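Local coordinates for protein cytokinin riboside 5'-monophosphate phosphoribohydrolase (Streptomyces coelicolor, PDB 5ZI9) that is a LOG-like phosphoribohydrolase-family protein of the SLOG clan, with a parallel-sheet Rossmann-type fold and six chains in the assembly, at residues E63-L68 with I149-R154. Residues are numbered along the deposited sequence; the frame is centred on the assembly and turned at random.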
# COMPACT_ATOMS: atom_id res chain seq x y z
N GLU B 63 -7.60 -4.66 -9.33
CA GLU B 63 -8.08 -4.70 -10.71
C GLU B 63 -9.42 -5.40 -10.78
O GLU B 63 -10.33 -4.94 -11.46
CB GLU B 63 -7.08 -5.42 -11.60
CG GLU B 63 -5.90 -4.55 -12.00
CD GLU B 63 -4.55 -5.26 -12.08
OE1 GLU B 63 -4.48 -6.45 -12.46
OE2 GLU B 63 -3.56 -4.59 -11.73
N GLY B 64 -9.54 -6.50 -10.05
CA GLY B 64 -10.80 -7.21 -9.94
C GLY B 64 -11.94 -6.33 -9.44
O GLY B 64 -12.94 -6.21 -10.11
N PHE B 65 -11.78 -5.68 -8.30
CA PHE B 65 -12.85 -4.89 -7.73
C PHE B 65 -13.24 -3.70 -8.60
O PHE B 65 -14.36 -3.21 -8.55
CB PHE B 65 -12.42 -4.35 -6.40
CG PHE B 65 -12.17 -5.40 -5.36
CD1 PHE B 65 -12.56 -6.71 -5.56
CD2 PHE B 65 -11.58 -5.06 -4.15
CE1 PHE B 65 -12.37 -7.65 -4.57
CE2 PHE B 65 -11.39 -6.00 -3.17
CZ PHE B 65 -11.79 -7.29 -3.39
N GLY B 66 -12.27 -3.22 -9.35
CA GLY B 66 -12.44 -2.10 -10.22
C GLY B 66 -13.27 -2.54 -11.39
O GLY B 66 -14.21 -1.83 -11.73
N THR B 67 -12.97 -3.70 -11.98
CA THR B 67 -13.69 -4.06 -13.17
C THR B 67 -15.04 -4.67 -12.83
O THR B 67 -15.89 -4.71 -13.68
CB THR B 67 -12.91 -4.95 -14.19
OG1 THR B 67 -13.11 -6.32 -13.91
CG2 THR B 67 -11.39 -4.63 -14.31
N LEU B 68 -15.25 -5.14 -11.60
CA LEU B 68 -16.54 -5.70 -11.20
C LEU B 68 -17.32 -4.74 -10.31
O LEU B 68 -18.25 -5.13 -9.65
CB LEU B 68 -16.31 -7.04 -10.50
CG LEU B 68 -15.59 -8.09 -11.36
CD1 LEU B 68 -15.16 -9.28 -10.52
CD2 LEU B 68 -16.42 -8.58 -12.52
N ILE B 149 -18.25 -9.45 -19.75
CA ILE B 149 -17.28 -8.87 -18.82
C ILE B 149 -16.24 -9.95 -18.54
O ILE B 149 -16.54 -10.96 -17.87
CB ILE B 149 -17.97 -8.40 -17.55
CG1 ILE B 149 -18.96 -7.27 -17.90
CG2 ILE B 149 -16.96 -7.88 -16.55
CD1 ILE B 149 -19.97 -6.98 -16.81
N GLY B 150 -15.03 -9.76 -19.08
CA GLY B 150 -13.94 -10.75 -18.99
C GLY B 150 -12.70 -10.28 -18.22
O GLY B 150 -12.22 -9.16 -18.42
N LEU B 151 -12.18 -11.15 -17.34
CA LEU B 151 -10.83 -11.00 -16.78
C LEU B 151 -10.17 -12.31 -16.77
O LEU B 151 -10.82 -13.30 -16.52
CB LEU B 151 -10.83 -10.60 -15.34
CG LEU B 151 -11.34 -9.23 -14.99
CD1 LEU B 151 -12.74 -9.44 -14.40
CD2 LEU B 151 -10.35 -8.54 -14.02
N ASN B 152 -8.85 -12.29 -16.93
CA ASN B 152 -7.99 -13.44 -16.73
C ASN B 152 -7.13 -13.20 -15.53
O ASN B 152 -6.20 -12.36 -15.57
CB ASN B 152 -7.08 -13.57 -17.92
CG ASN B 152 -7.83 -13.92 -19.16
OD1 ASN B 152 -8.34 -15.02 -19.26
ND2 ASN B 152 -7.91 -12.98 -20.10
N PHE B 153 -7.44 -13.91 -14.46
CA PHE B 153 -6.67 -13.80 -13.22
C PHE B 153 -5.44 -14.65 -13.32
O PHE B 153 -5.48 -15.72 -13.95
CB PHE B 153 -7.47 -14.29 -11.99
CG PHE B 153 -8.58 -13.39 -11.63
CD1 PHE B 153 -9.80 -13.49 -12.28
CD2 PHE B 153 -8.39 -12.40 -10.66
CE1 PHE B 153 -10.83 -12.64 -11.95
CE2 PHE B 153 -9.41 -11.53 -10.33
CZ PHE B 153 -10.64 -11.64 -11.00
N ARG B 154 -4.38 -14.22 -12.65
CA ARG B 154 -3.23 -15.09 -12.51
C ARG B 154 -3.04 -15.71 -11.14
O ARG B 154 -2.38 -16.76 -11.02
CB ARG B 154 -1.98 -14.46 -13.13
CG ARG B 154 -1.48 -13.21 -12.50
CD ARG B 154 -1.20 -12.13 -13.52
NE ARG B 154 -1.85 -10.91 -13.04
CZ ARG B 154 -1.43 -9.67 -13.23
NH1 ARG B 154 -2.18 -8.66 -12.74
NH2 ARG B 154 -0.30 -9.40 -13.89
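The C-terminal end of helix 50-67 packs on strand 149-153, an outermost strand, within this chain, of the parallel sheet in this Rossmann-type fold. Residues 63-67 and 149-153 run almost exactly antiparallel, at 177°, with their axes 10.1 Å apart at closest approach. Leu151 makes the largest contribution to the contact. Its CB points at the helix, and its isobutyl group meets Thr67 tip to tip. The Thr67 OG1 atom lies 3.2 Å from Leu151 CD1, with CD2 of the same leucine a little farther off. This is a close van der Waals contact of oxygen with methyl, not a hydrogen bond. Thr67 CG2 also reaches Leu151 CD2. The same CD2 methyl also lies against the backbone of Gly64, 4.3 Å from its CA. Leu68, the first residue to leave helical geometry, turns CD2 back to the strand. Leu68 CD2 is 4.1 Å from Ile149 CG2 and 4.2 Å from Leu151 CD1. A chi1 of -63° puts Ile149 CG1 beside the backbone N and turns CG2 to Leu68.

A salt bridge closes the other end, with Glu63 OE1 3.2 Å from Arg154 NH1. The carboxylate oxygen comes to the edge of the guanidinium, near its plane. The two planes are nonetheless 40° apart, and the chains cross at about a right angle. Bends at chi2 and chi3 shape the Arg154 chain on its way to this acid. Glu60 of the same chain takes Arg154 NE, and Glu63 of the second subunit pairs with NH2. The three carboxylates probably offset nearby Arg56 of the same chain, and they tie the contact to the subunit interface.

Strand 130-135 lies beside strand 149-153 in the sheet, and its Leu133 touches both Leu68 and Leu151. Helix 156-165 follows the strand and packs against Phe65 and Phe153.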